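PDB 1RVK: isomerase/lactonizing enzyme from Agrobacterium tumefaciens, which is of unknown function but belongs to the enolase superfamily, whose members typically use a magnesium ion to stabilise an enolate formed by proton abstraction from a carboxylate substrate. Local coordinates for residues L38-E43 against C106-L111. Sequence-based numbering, arbitrary orientation.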
ATOM      1  N   LEU A  38       7.881 -15.840   1.027  1.00 12.91           N
ATOM      2  CA  LEU A  38       9.335 -15.889   0.985  1.00 14.36           C
ATOM      3  C   LEU A  38       9.835 -16.080   2.414  1.00 14.00           C
ATOM      4  O   LEU A  38       9.398 -15.376   3.327  1.00 14.20           O
ATOM      5  CB  LEU A  38       9.889 -14.581   0.413  1.00 16.23           C
ATOM      6  CG  LEU A  38      11.405 -14.399   0.225  1.00 19.21           C
ATOM      7  CD1 LEU A  38      12.108 -14.350   1.561  1.00 23.89           C
ATOM      8  CD2 LEU A  38      11.955 -15.520  -0.634  1.00 19.98           C
ATOM      9  N   THR A  39      10.736 -17.039   2.606  1.00 13.04           N
ATOM     10  CA  THR A  39      11.306 -17.299   3.927  1.00 13.62           C
ATOM     11  C   THR A  39      12.831 -17.215   3.882  1.00 14.89           C
ATOM     12  O   THR A  39      13.468 -17.785   2.996  1.00 16.26           O
ATOM     13  CB  THR A  39      10.922 -18.707   4.460  1.00 16.05           C
ATOM     14  OG1 THR A  39       9.514 -18.761   4.734  1.00 16.35           O
ATOM     15  CG2 THR A  39      11.689 -19.019   5.738  1.00 17.82           C
ATOM     16  N   VAL A  40      13.405 -16.487   4.833  1.00 14.13           N
ATOM     17  CA  VAL A  40      14.853 -16.354   4.943  1.00 14.50           C
ATOM     18  C   VAL A  40      15.239 -17.028   6.261  1.00 15.68           C
ATOM     19  O   VAL A  40      14.675 -16.711   7.310  1.00 15.71           O
ATOM     20  CB  VAL A  40      15.287 -14.873   4.979  1.00 15.33           C
ATOM     21  CG1 VAL A  40      16.806 -14.774   5.114  1.00 15.16           C
ATOM     22  CG2 VAL A  40      14.821 -14.166   3.711  1.00 14.43           C
ATOM     23  N   ARG A  41      16.188 -17.961   6.207  1.00 14.71           N
ATOM     24  CA  ARG A  41      16.611 -18.679   7.406  1.00 16.71           C
ATOM     25  C   ARG A  41      18.101 -18.523   7.684  1.00 15.68           C
ATOM     26  O   ARG A  41      18.911 -18.445   6.760  1.00 16.32           O
ATOM     27  CB  ARG A  41      16.272 -20.171   7.273  1.00 18.85           C
ATOM     28  CG  ARG A  41      16.627 -21.005   8.500  1.00 20.89           C
ATOM     29  CD  ARG A  41      16.345 -22.494   8.284  1.00 24.90           C
ATOM     30  NE  ARG A  41      14.962 -22.737   7.883  1.00 28.04           N
ATOM     31  CZ  ARG A  41      14.578 -23.008   6.640  1.00 28.65           C
ATOM     32  NH1 ARG A  41      15.473 -23.079   5.664  1.00 31.02           N
ATOM     33  NH2 ARG A  41      13.294 -23.197   6.369  1.00 30.17           N
ATOM     34  N   THR A  42      18.456 -18.482   8.966  1.00 17.91           N
ATOM     35  CA  THR A  42      19.849 -18.344   9.376  1.00 19.16           C
ATOM     36  C   THR A  42      20.393 -19.649   9.966  1.00 20.94           C
ATOM     37  O   THR A  42      19.649 -20.611  10.164  1.00 19.90           O
ATOM     38  CB  THR A  42      20.008 -17.215  10.413  1.00 20.49           C
ATOM     39  OG1 THR A  42      19.088 -17.422  11.491  1.00 23.08           O
ATOM     40  CG2 THR A  42      19.727 -15.862   9.773  1.00 21.05           C
ATOM     41  N   GLU A  43      21.694 -19.671  10.247  1.00 23.08           N
ATOM     42  CA  GLU A  43      22.361 -20.850  10.801  1.00 26.77           C
ATOM     43  C   GLU A  43      21.666 -21.444  12.021  1.00 27.30           C
ATOM     44  O   GLU A  43      21.548 -22.664  12.143  1.00 27.38           O
ATOM     45  CB  GLU A  43      23.799 -20.508  11.197  1.00 30.15           C
ATOM     46  CG  GLU A  43      24.644 -19.913  10.094  1.00 36.78           C
ATOM     47  CD  GLU A  43      25.986 -19.416  10.604  1.00 41.35           C
ATOM     48  OE1 GLU A  43      26.000 -18.537  11.502  1.00 40.01           O
ATOM     49  OE2 GLU A  43      27.023 -19.906  10.105  1.00 43.11           O
ATOM     50  N   CYS A 106      11.488  -6.921   3.507  1.00 13.31           N
ATOM     51  CA  CYS A 106      10.494  -7.190   4.543  1.00 12.60           C
ATOM     52  C   CYS A 106      10.795  -8.481   5.296  1.00 12.55           C
ATOM     53  O   CYS A 106      10.677  -8.529   6.518  1.00 14.40           O
ATOM     54  CB  CYS A 106       9.089  -7.244   3.940  1.00 11.37           C
ATOM     55  SG  CYS A 106       8.420  -5.603   3.563  1.00 14.93           S
ATOM     56  N   ALA A 107      11.177  -9.525   4.569  1.00 12.44           N
ATOM     57  CA  ALA A 107      11.517 -10.800   5.197  1.00 11.17           C
ATOM     58  C   ALA A 107      12.724 -10.617   6.121  1.00 12.80           C
ATOM     59  O   ALA A 107      12.806 -11.240   7.180  1.00 12.80           O
ATOM     60  CB  ALA A 107      11.828 -11.851   4.127  1.00 11.82           C
ATOM     61  N   LEU A 108      13.662  -9.763   5.718  1.00 12.16           N
ATOM     62  CA  LEU A 108      14.848  -9.508   6.534  1.00 12.67           C
ATOM     63  C   LEU A 108      14.466  -8.791   7.825  1.00 13.25           C
ATOM     64  O   LEU A 108      15.021  -9.072   8.886  1.00 11.28           O
ATOM     65  CB  LEU A 108      15.866  -8.678   5.747  1.00 13.06           C
ATOM     66  CG  LEU A 108      17.099  -9.365   5.145  1.00 17.61           C
ATOM     67  CD1 LEU A 108      16.895 -10.858   4.981  1.00 18.57           C
ATOM     68  CD2 LEU A 108      17.434  -8.698   3.825  1.00 14.55           C
ATOM     69  N   TRP A 109      13.528  -7.853   7.736  1.00 13.00           N
ATOM     70  CA  TRP A 109      13.076  -7.143   8.927  1.00 12.39           C
ATOM     71  C   TRP A 109      12.321  -8.104   9.842  1.00 13.67           C
ATOM     72  O   TRP A 109      12.484  -8.068  11.064  1.00 14.59           O
ATOM     73  CB  TRP A 109      12.158  -5.979   8.554  1.00 15.16           C
ATOM     74  CG  TRP A 109      12.879  -4.696   8.279  1.00 15.96           C
ATOM     75  CD1 TRP A 109      13.104  -4.122   7.059  1.00 16.19           C
ATOM     76  CD2 TRP A 109      13.450  -3.814   9.251  1.00 16.50           C
ATOM     77  NE1 TRP A 109      13.781  -2.934   7.213  1.00 14.93           N
ATOM     78  CE2 TRP A 109      14.004  -2.721   8.549  1.00 16.68           C
ATOM     79  CE3 TRP A 109      13.549  -3.842  10.647  1.00 15.48           C
ATOM     80  CZ2 TRP A 109      14.647  -1.660   9.200  1.00 17.76           C
ATOM     81  CZ3 TRP A 109      14.187  -2.789  11.294  1.00 18.00           C
ATOM     82  CH2 TRP A 109      14.728  -1.713  10.568  1.00 15.86           C
ATOM     83  N   ASP A 110      11.490  -8.960   9.252  1.00 12.65           N
ATOM     84  CA  ASP A 110      10.726  -9.924  10.042  1.00 13.70           C
ATOM     85  C   ASP A 110      11.679 -10.885  10.744  1.00 14.28           C
ATOM     86  O   ASP A 110      11.463 -11.258  11.896  1.00 14.57           O
ATOM     87  CB  ASP A 110       9.760 -10.708   9.146  1.00 13.64           C
ATOM     88  CG  ASP A 110       8.803 -11.582   9.942  1.00 13.95           C
ATOM     89  OD1 ASP A 110       8.083 -11.038  10.804  1.00 14.05           O
ATOM     90  OD2 ASP A 110       8.765 -12.810   9.704  1.00 14.93           O
ATOM     91  N   LEU A 111      12.741 -11.275  10.047  1.00 13.94           N
ATOM     92  CA  LEU A 111      13.735 -12.184  10.606  1.00 14.54           C
ATOM     93  C   LEU A 111      14.426 -11.567  11.820  1.00 15.48           C
ATOM     94  O   LEU A 111      14.622 -12.232  12.836  1.00 14.86           O
ATOM     95  CB  LEU A 111      14.775 -12.544   9.541  1.00 14.86           C
ATOM     96  CG  LEU A 111      16.011 -13.324  10.004  1.00 14.87           C
ATOM     97  CD1 LEU A 111      15.606 -14.654  10.625  1.00 15.51           C
ATOM     98  CD2 LEU A 111      16.923 -13.554   8.813  1.00 15.04           C
TER
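Val40 lies against Ala107 where the short axes of strand 38-42 and helix 106-111 approach to 8.2 Å, running at 46° to one another. The CA atoms of Val40 and Ala107 are 6.5 Å apart. The strand's alternation decides which residues take part: the CB atoms of Leu38, Val40 and Thr42 point toward the helix, whereas those of Thr39 and Arg41 point away. Leu38 reaches Ala107 with one branch, Leu38 CD1 lying 3.6 Å from Ala107 CB, consistent with a short side chain at the point of nearest backbone approach. Val40 has CG1 anti to its backbone N (chi1 179°), and both its methyls border Leu108 CD1. Val40 CG2 rests mainly on Ala107 CB at 3.8 Å, while Val40 CG1 is 3.9 Å from both Leu108 CD1 and Leu111 CD2. Leu111 crosses Val40 at about a right angle and meets Thr42 tip to tip, Leu111 CD2 to Thr42 CG2 at 3.8 Å. A chi1 of 53° puts this Thr42 methyl anti to the carbonyl carbon, while OG1 is hydrogen-bonded to Asp44 OD2. All six touching residues are buried; the segments bury 250 Å², summed over both, and the closest contacts are all carbon to carbon. Strand 30-42 is the middle strand of the three-stranded antiparallel sheet, between 3-15 and 47-52, and helix 98-116 packs on one face of that sheet, the sheet-and-helix arrangement of the enolase-superfamily N-terminal domain. Asp110 OD2 accepts a hydrogen bond from His49 N of strand 47-52; in another direction Trp109 packs on Ile289 of helix 289-301.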